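Long-range contact in transcriptional repressor (Vibrio fischeri, PDB 3KV1), which probably represses transcription as a SorC-family DNA-binding regulator, with a putative sugar-binding domain, the part crystallised here: residues Val70-Phe84 / Ile103-Glu116. Numbering follows the deposited sequence.
Sequences VADHAGIVTQRNARF and ICRRLAKKYGGSSE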
ATOM      1  N   VAL A  70      14.525 -12.306   3.959  1.00 18.05           N
ATOM      2  CA  VAL A  70      14.683 -12.782   2.563  1.00 17.23           C
ATOM      3  C   VAL A  70      14.804 -11.575   1.635  1.00 20.98           C
ATOM      4  O   VAL A  70      15.607 -11.565   0.718  1.00 22.28           O
ATOM      5  CB  VAL A  70      13.490 -13.674   2.137  1.00 21.04           C
ATOM      6  CG1 VAL A  70      13.630 -14.123   0.671  1.00 22.57           C
ATOM      7  CG2 VAL A  70      13.346 -14.915   3.107  1.00 22.03           C
ATOM      8  N   ALA A  71      14.010 -10.548   1.897  1.00 21.93           N
ATOM      9  CA  ALA A  71      14.088  -9.342   1.075  1.00 27.78           C
ATOM     10  C   ALA A  71      15.407  -8.614   1.273  1.00 28.82           C
ATOM     11  O   ALA A  71      15.946  -8.016   0.344  1.00 32.53           O
ATOM     12  CB  ALA A  71      12.888  -8.425   1.376  1.00 23.92           C
ATOM     13  N   ASP A  72      15.966  -8.728   2.473  1.00 26.38           N
ATOM     14  CA  ASP A  72      17.175  -7.997   2.815  1.00 29.75           C
ATOM     15  C   ASP A  72      18.447  -8.772   2.493  1.00 32.60           C
ATOM     16  O   ASP A  72      19.542  -8.230   2.592  1.00 32.76           O
ATOM     17  CB  ASP A  72      17.145  -7.581   4.292  1.00 32.72           C
ATOM     18  CG  ASP A  72      16.003  -6.598   4.596  1.00 43.53           C
ATOM     19  OD1 ASP A  72      15.512  -5.936   3.648  1.00 41.46           O
ATOM     20  OD2 ASP A  72      15.590  -6.491   5.775  1.00 48.60           O
ATOM     21  N   HIS A  73      18.314 -10.031   2.085  1.00 26.92           N
ATOM     22  CA  HIS A  73      19.506 -10.822   1.810  1.00 21.53           C
ATOM     23  C   HIS A  73      20.202 -10.251   0.573  1.00 30.35           C
ATOM     24  O   HIS A  73      19.565 -10.088  -0.475  1.00 28.08           O
ATOM     25  CB  HIS A  73      19.174 -12.286   1.577  1.00 20.87           C
ATOM     26  CG  HIS A  73      20.357 -13.091   1.140  1.00 23.24           C
ATOM     27  ND1 HIS A  73      21.360 -13.465   2.005  1.00 29.75           N
ATOM     28  CD2 HIS A  73      20.720 -13.548  -0.084  1.00 24.40           C
ATOM     29  CE1 HIS A  73      22.280 -14.141   1.339  1.00 33.85           C
ATOM     30  NE2 HIS A  73      21.904 -14.218   0.073  1.00 27.11           N
ATOM     31  N   ALA A  74      21.496  -9.966   0.682  1.00 26.71           N
ATOM     32  CA  ALA A  74      22.183  -9.295  -0.432  1.00 31.84           C
ATOM     33  C   ALA A  74      22.876 -10.227  -1.430  1.00 35.10           C
ATOM     34  O   ALA A  74      23.990  -9.954  -1.872  1.00 34.14           O
ATOM     35  CB  ALA A  74      23.173  -8.266   0.113  1.00 35.71           C
ATOM     36  N   GLY A  75      22.236 -11.323  -1.797  1.00 35.05           N
ATOM     37  CA  GLY A  75      22.832 -12.223  -2.764  1.00 37.13           C
ATOM     38  C   GLY A  75      22.500 -11.810  -4.195  1.00 33.38           C
ATOM     39  O   GLY A  75      21.685 -10.921  -4.431  1.00 31.53           O
ATOM     40  N   ILE A  76      23.139 -12.458  -5.156  1.00 27.64           N
ATOM     41  CA  ILE A  76      22.870 -12.219  -6.573  1.00 28.32           C
ATOM     42  C   ILE A  76      21.670 -13.019  -7.026  1.00 32.05           C
ATOM     43  O   ILE A  76      21.648 -14.248  -6.875  1.00 33.30           O
ATOM     44  CB  ILE A  76      24.010 -12.754  -7.426  1.00 28.47           C
ATOM     45  CG1 ILE A  76      25.280 -11.958  -7.151  1.00 27.93           C
ATOM     46  CG2 ILE A  76      23.638 -12.698  -8.943  1.00 33.51           C
ATOM     47  CD1 ILE A  76      26.487 -12.523  -7.886  1.00 30.98           C
ATOM     48  N   VAL A  77      20.686 -12.335  -7.592  1.00 23.57           N
ATOM     49  CA  VAL A  77      19.559 -13.023  -8.191  1.00 25.30           C
ATOM     50  C   VAL A  77      19.337 -12.492  -9.607  1.00 29.73           C
ATOM     51  O   VAL A  77      19.624 -11.324  -9.930  1.00 28.95           O
ATOM     52  CB  VAL A  77      18.282 -12.879  -7.339  1.00 27.62           C
ATOM     53  CG1 VAL A  77      18.492 -13.464  -5.937  1.00 32.24           C
ATOM     54  CG2 VAL A  77      17.860 -11.428  -7.274  1.00 26.73           C
ATOM     55  N   THR A  78      18.881 -13.380 -10.478  1.00 29.99           N
ATOM     56  CA  THR A  78      18.536 -12.989 -11.831  1.00 29.03           C
ATOM     57  C   THR A  78      17.262 -12.146 -11.822  1.00 28.03           C
ATOM     58  O   THR A  78      16.364 -12.370 -11.012  1.00 29.78           O
ATOM     59  CB  THR A  78      18.319 -14.238 -12.674  1.00 38.82           C
ATOM     60  OG1 THR A  78      19.486 -15.064 -12.566  1.00 41.05           O
ATOM     61  CG2 THR A  78      18.083 -13.866 -14.107  1.00 44.01           C
ATOM     62  N   GLN A  79      17.185 -11.161 -12.708  1.00 26.14           N
ATOM     63  CA  GLN A  79      16.004 -10.308 -12.747  1.00 26.25           C
ATOM     64  C   GLN A  79      14.870 -10.998 -13.514  1.00 28.63           C
ATOM     65  O   GLN A  79      15.092 -11.526 -14.616  1.00 35.01           O
ATOM     66  CB  GLN A  79      16.351  -8.943 -13.368  1.00 34.70           C
ATOM     67  CG  GLN A  79      17.521  -8.253 -12.626  1.00 35.15           C
ATOM     68  CD  GLN A  79      17.172  -7.960 -11.162  1.00 35.06           C
ATOM     69  OE1 GLN A  79      16.396  -7.057 -10.881  1.00 34.09           O
ATOM     70  NE2 GLN A  79      17.743  -8.735 -10.234  1.00 33.44           N
ATOM     71  N   ARG A  80      13.670 -11.026 -12.930  1.00 23.18           N
ATOM     72  CA  ARG A  80      12.526 -11.568 -13.642  1.00 25.68           C
ATOM     73  C   ARG A  80      11.270 -10.837 -13.228  1.00 31.94           C
ATOM     74  O   ARG A  80      11.197 -10.318 -12.105  1.00 33.41           O
ATOM     75  CB  ARG A  80      12.410 -13.098 -13.439  1.00 23.81           C
ATOM     76  CG  ARG A  80      11.631 -13.617 -12.208  1.00 19.07           C
ATOM     77  CD  ARG A  80      12.282 -13.275 -10.851  1.00 24.31           C
ATOM     78  NE  ARG A  80      13.710 -13.584 -10.718  1.00 23.08           N
ATOM     79  CZ  ARG A  80      14.229 -14.745 -10.316  1.00 24.87           C
ATOM     80  NH1 ARG A  80      13.453 -15.789 -10.033  1.00 24.77           N
ATOM     81  NH2 ARG A  80      15.539 -14.862 -10.170  1.00 24.23           N
ATOM     82  N   ASN A  81      10.284 -10.798 -14.121  1.00 25.48           N
ATOM     83  CA  ASN A  81       9.071 -10.038 -13.842  1.00 26.51           C
ATOM     84  C   ASN A  81       8.037 -10.827 -13.045  1.00 24.51           C
ATOM     85  O   ASN A  81       6.998 -11.251 -13.570  1.00 27.56           O
ATOM     86  CB  ASN A  81       8.461  -9.496 -15.135  1.00 30.27           C
ATOM     87  CG  ASN A  81       7.365  -8.480 -14.865  1.00 42.11           C
ATOM     88  OD1 ASN A  81       7.258  -7.961 -13.751  1.00 39.07           O
ATOM     89  ND2 ASN A  81       6.551  -8.192 -15.878  1.00 48.63           N
ATOM     90  N   ALA A  82       8.316 -11.015 -11.768  1.00 25.01           N
ATOM     91  CA  ALA A  82       7.407 -11.759 -10.890  1.00 24.84           C
ATOM     92  C   ALA A  82       6.616 -10.763 -10.036  1.00 25.92           C
ATOM     93  O   ALA A  82       6.979  -9.586  -9.953  1.00 31.41           O
ATOM     94  CB  ALA A  82       8.192 -12.708 -10.016  1.00 25.00           C
ATOM     95  N   ARG A  83       5.519 -11.215  -9.442  0.51 21.75           N
ATOM     96  CA  ARG A  83       4.701 -10.318  -8.635  0.51 19.26           C
ATOM     97  C   ARG A  83       4.835 -10.742  -7.182  0.51 21.54           C
ATOM     98  O   ARG A  83       4.950 -11.948  -6.858  0.51 21.16           O
ATOM     99  CB  ARG A  83       3.216 -10.357  -9.032  0.51 21.74           C
ATOM    100  CG  ARG A  83       2.797  -9.399 -10.151  0.51 26.84           C
ATOM    101  CD  ARG A  83       1.268  -9.287 -10.231  0.51 32.16           C
ATOM    102  NE  ARG A  83       0.657 -10.567 -10.577  0.51 31.57           N
ATOM    103  CZ  ARG A  83      -0.520 -11.002 -10.137  0.51 39.45           C
ATOM    104  NH1 ARG A  83      -1.264 -10.266  -9.316  0.51 37.24           N
ATOM    105  NH2 ARG A  83      -0.962 -12.190 -10.532  0.51 41.32           N
ATOM    106  N   PHE A  84       4.830  -9.741  -6.311  1.00 17.79           N
ATOM    107  CA  PHE A  84       4.853  -9.975  -4.870  1.00 16.80           C
ATOM    108  C   PHE A  84       3.602  -9.331  -4.269  1.00 21.32           C
ATOM    109  O   PHE A  84       3.439  -8.105  -4.348  1.00 22.37           O
ATOM    110  CB  PHE A  84       6.135  -9.383  -4.274  1.00 16.82           C
ATOM    111  CG  PHE A  84       7.376 -10.071  -4.773  1.00 17.96           C
ATOM    112  CD1 PHE A  84       8.040  -9.587  -5.895  1.00 19.74           C
ATOM    113  CD2 PHE A  84       7.791 -11.265  -4.199  1.00 20.61           C
ATOM    114  CE1 PHE A  84       9.180 -10.254  -6.371  1.00 20.77           C
ATOM    115  CE2 PHE A  84       8.894 -11.930  -4.680  1.00 21.74           C
ATOM    116  CZ  PHE A  84       9.586 -11.416  -5.787  1.00 19.51           C
ATOM    117  N   ILE A 103       7.872  -5.366   2.660  1.00 15.76           N
ATOM    118  CA  ILE A 103       8.638  -6.521   2.210  1.00 18.59           C
ATOM    119  C   ILE A 103       8.409  -6.789   0.718  1.00 16.82           C
ATOM    120  O   ILE A 103       9.370  -7.015  -0.015  1.00 17.83           O
ATOM    121  CB  ILE A 103       8.317  -7.767   3.034  1.00 16.23           C
ATOM    122  CG1 ILE A 103       8.670  -7.489   4.526  1.00 15.75           C
ATOM    123  CG2 ILE A 103       9.100  -8.957   2.502  1.00 16.85           C
ATOM    124  CD1 ILE A 103       8.117  -8.611   5.502  1.00 21.77           C
ATOM    125  N   CYS A 104       7.158  -6.714   0.261  1.00 18.78           N
ATOM    126  CA  CYS A 104       6.887  -6.972  -1.158  1.00 15.27           C
ATOM    127  C   CYS A 104       7.610  -5.931  -2.020  1.00 19.27           C
ATOM    128  O   CYS A 104       8.170  -6.258  -3.084  1.00 19.66           O
ATOM    129  CB  CYS A 104       5.380  -6.866  -1.469  1.00 19.44           C
ATOM    130  SG  CYS A 104       4.464  -8.335  -0.839  1.00 21.86           S
ATOM    131  N   ARG A 105       7.586  -4.682  -1.583  1.00 18.55           N
ATOM    132  CA  ARG A 105       8.280  -3.649  -2.352  1.00 18.07           C
ATOM    133  C   ARG A 105       9.782  -3.925  -2.475  1.00 21.48           C
ATOM    134  O   ARG A 105      10.389  -3.745  -3.546  1.00 22.38           O
ATOM    135  CB  ARG A 105       7.998  -2.244  -1.766  1.00 23.98           C
ATOM    136  CG  ARG A 105       6.588  -1.784  -2.160  1.00 30.27           C
ATOM    137  CD  ARG A 105       5.854  -0.948  -1.107  1.00 42.95           C
ATOM    138  NE  ARG A 105       6.644   0.145  -0.568  1.00 42.35           N
ATOM    139  CZ  ARG A 105       6.230   0.946   0.412  1.00 47.04           C
ATOM    140  NH1 ARG A 105       5.030   0.773   0.960  1.00 48.64           N
ATOM    141  NH2 ARG A 105       7.014   1.926   0.847  1.00 40.82           N
ATOM    142  N   ARG A 106      10.378  -4.369  -1.376  1.00 20.85           N
ATOM    143  CA  ARG A 106      11.813  -4.692  -1.378  1.00 20.99           C
ATOM    144  C   ARG A 106      12.118  -5.924  -2.223  1.00 19.71           C
ATOM    145  O   ARG A 106      13.118  -5.954  -2.945  1.00 21.77           O
ATOM    146  CB  ARG A 106      12.337  -4.856   0.065  1.00 23.72           C
ATOM    147  CG  ARG A 106      12.278  -3.528   0.833  1.00 34.26           C
ATOM    148  CD  ARG A 106      13.341  -3.435   1.921  1.00 50.00           C
ATOM    149  NE  ARG A 106      13.162  -4.457   2.949  1.00 54.75           N
ATOM    150  CZ  ARG A 106      12.389  -4.310   4.020  1.00 65.28           C
ATOM    151  NH1 ARG A 106      11.724  -3.173   4.206  1.00 71.84           N
ATOM    152  NH2 ARG A 106      12.280  -5.294   4.907  1.00 62.65           N
ATOM    153  N   LEU A 107      11.265  -6.922  -2.121  1.00 17.70           N
ATOM    154  CA  LEU A 107      11.361  -8.110  -2.990  1.00 20.62           C
ATOM    155  C   LEU A 107      11.240  -7.729  -4.470  1.00 23.99           C
ATOM    156  O   LEU A 107      12.006  -8.192  -5.290  1.00 21.93           O
ATOM    157  CB  LEU A 107      10.313  -9.142  -2.618  1.00 17.61           C
ATOM    158  CG  LEU A 107      10.506  -9.899  -1.289  1.00 19.22           C
ATOM    159  CD1 LEU A 107       9.254 -10.714  -0.955  1.00 19.76           C
ATOM    160  CD2 LEU A 107      11.783 -10.766  -1.407  1.00 21.28           C
ATOM    161  N   ALA A 108      10.266  -6.897  -4.828  1.00 19.08           N
ATOM    162  CA  ALA A 108      10.149  -6.487  -6.223  1.00 20.58           C
ATOM    163  C   ALA A 108      11.409  -5.793  -6.728  1.00 26.38           C
ATOM    164  O   ALA A 108      11.845  -5.970  -7.864  1.00 26.75           O
ATOM    165  CB  ALA A 108       8.875  -5.579  -6.419  1.00 24.47           C
ATOM    166  N   LYS A 109      12.018  -4.992  -5.873  1.00 22.10           N
ATOM    167  CA  LYS A 109      13.220  -4.316  -6.298  1.00 24.03           C
ATOM    168  C   LYS A 109      14.362  -5.291  -6.522  1.00 27.17           C
ATOM    169  O   LYS A 109      15.128  -5.166  -7.496  1.00 27.76           O
ATOM    170  CB  LYS A 109      13.608  -3.257  -5.281  1.00 27.37           C
ATOM    171  CG  LYS A 109      14.896  -2.555  -5.660  1.00 39.26           C
ATOM    172  CD  LYS A 109      15.233  -1.411  -4.713  1.00 48.49           C
ATOM    173  CE  LYS A 109      16.583  -0.776  -5.078  1.00 57.80           C
ATOM    174  NZ  LYS A 109      17.054   0.168  -4.018  1.00 67.19           N
ATOM    175  N   LYS A 110      14.484  -6.235  -5.601  1.00 21.63           N
ATOM    176  CA  LYS A 110      15.552  -7.243  -5.602  1.00 22.46           C
ATOM    177  C   LYS A 110      15.468  -8.202  -6.779  1.00 25.74           C
ATOM    178  O   LYS A 110      16.475  -8.464  -7.454  1.00 25.74           O
ATOM    179  CB  LYS A 110      15.470  -8.045  -4.285  1.00 21.52           C
ATOM    180  CG  LYS A 110      16.411  -9.259  -4.258  1.00 24.75           C
ATOM    181  CD  LYS A 110      16.400  -9.975  -2.876  1.00 23.89           C
ATOM    182  CE  LYS A 110      17.347 -11.175  -2.894  1.00 31.16           C
ATOM    183  NZ  LYS A 110      17.279 -11.919  -1.604  1.00 32.42           N
ATOM    184  N   TYR A 111      14.258  -8.720  -7.028  1.00 20.10           N
ATOM    185  CA  TYR A 111      14.073  -9.775  -8.032  1.00 21.31           C
ATOM    186  C   TYR A 111      13.700  -9.210  -9.388  1.00 25.68           C
ATOM    187  O   TYR A 111      13.667  -9.939 -10.377  1.00 25.82           O
ATOM    188  CB  TYR A 111      13.000 -10.760  -7.567  1.00 19.30           C
ATOM    189  CG  TYR A 111      13.551 -11.728  -6.520  1.00 19.91           C
ATOM    190  CD1 TYR A 111      13.388 -11.477  -5.148  1.00 20.79           C
ATOM    191  CD2 TYR A 111      14.223 -12.883  -6.905  1.00 21.32           C
ATOM    192  CE1 TYR A 111      13.905 -12.341  -4.202  1.00 21.48           C
ATOM    193  CE2 TYR A 111      14.741 -13.780  -5.941  1.00 22.71           C
ATOM    194  CZ  TYR A 111      14.576 -13.480  -4.596  1.00 23.00           C
ATOM    195  OH  TYR A 111      15.090 -14.330  -3.645  1.00 21.35           O
ATOM    196  N   GLY A 112      13.450  -7.909  -9.424  1.00 25.84           N
ATOM    197  CA  GLY A 112      13.090  -7.247 -10.664  1.00 38.01           C
ATOM    198  C   GLY A 112      11.651  -7.367 -11.144  1.00 37.79           C
ATOM    199  O   GLY A 112      11.416  -7.413 -12.360  1.00 44.70           O
ATOM    200  N   GLY A 113      10.681  -7.383 -10.244  1.00 32.42           N
ATOM    201  CA  GLY A 113       9.280  -7.425 -10.666  1.00 32.90           C
ATOM    202  C   GLY A 113       8.391  -6.327 -10.082  1.00 32.29           C
ATOM    203  O   GLY A 113       8.798  -5.167 -10.037  1.00 28.72           O
ATOM    204  N   SER A 114       7.183  -6.681  -9.629  1.00 24.49           N
ATOM    205  CA  SER A 114       6.235  -5.697  -9.133  1.00 23.44           C
ATOM    206  C   SER A 114       5.623  -6.103  -7.814  1.00 22.44           C
ATOM    207  O   SER A 114       5.701  -7.267  -7.432  1.00 24.03           O
ATOM    208  CB  SER A 114       5.099  -5.499 -10.139  1.00 26.48           C
ATOM    209  OG  SER A 114       4.403  -6.710 -10.310  1.00 32.17           O
ATOM    210  N   SER A 115       4.998  -5.162  -7.123  1.00 21.53           N
ATOM    211  CA  SER A 115       4.345  -5.555  -5.879  1.00 18.07           C
ATOM    212  C   SER A 115       2.903  -5.115  -5.918  1.00 21.35           C
ATOM    213  O   SER A 115       2.572  -4.136  -6.597  1.00 25.53           O
ATOM    214  CB  SER A 115       5.051  -4.952  -4.673  1.00 21.65           C
ATOM    215  OG  SER A 115       5.031  -3.556  -4.758  1.00 25.94           O
ATOM    216  N   GLU A 116       2.063  -5.786  -5.139  0.52 18.80           N
ATOM    217  CA  GLU A 116       0.621  -5.532  -5.144  0.52 21.50           C
ATOM    218  C   GLU A 116       0.124  -5.379  -3.697  0.52 21.98           C
ATOM    219  O   GLU A 116       0.123  -6.336  -2.910  0.52 21.99           O
ATOM    220  CB  GLU A 116      -0.115  -6.650  -5.893  0.52 23.26           C
ATOM    221  CG  GLU A 116       0.330  -6.753  -7.359  0.52 27.55           C
ATOM    222  CD  GLU A 116      -0.341  -7.861  -8.185  0.52 32.53           C
ATOM    223  OE1 GLU A 116      -1.319  -8.489  -7.725  0.52 35.80           O
ATOM    224  OE2 GLU A 116       0.126  -8.091  -9.325  0.52 33.55           O
TER
HETATM  225  O   HOH W   1      17.814  -5.526  -8.554  1.00 40.87           O
HETATM  226  O   HOH W   2       4.949  -7.969 -12.731  1.00 49.02           O
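Leu107 sets its CB over one face of the Phe84 ring, 3.6 Å from the centroid and almost on the ring normal, a CH-pi contact, while Ser114 O lies at the ring edge. Tyr111 meets the CZ end of Phe84 obliquely, their planes 39° apart. Over one face of the Tyr111 ring comes Val77 CG2; at its edge stands the Arg80 guanidinium, nearly perpendicular, so that Tyr111 CD2 sits over the guanidinium centre. Arg80 bends at chi2 and chi3 (-66° and -49°), which brings NE and NH2 back to grip Thr78 O from one face of that carbonyl. Its NH1 reaches Leu53 O, which further fixes the group beside Tyr111. Lys110 runs fully extended to the end of helix 65-72, where NZ bonds Val70 O at 2.9 Å and His73 O at 3.1 Å; Ser46 OG is a third partner. Gln79 NE2 spans Val77 O and Lys110 O, and Arg80 N bonds Tyr111 O at 2.8 Å, tying the loop to the helix C-terminus just before Gly112, whose phi is positive. Beyond it the strands pair in parallel: Ser114 N to Ala82 O, Phe84 N to Ser114 O, Glu116 N to Phe84 O. Strand 83-86, helix 100-111 and strand 114-116 form a beta-alpha-beta crossover, as in Rossmann-like folds, with strand 58-61 the next parallel neighbour of 83-86. Helix 100-111 packs beside helix 65-72, and its Tyr111 end meets helix 34-52.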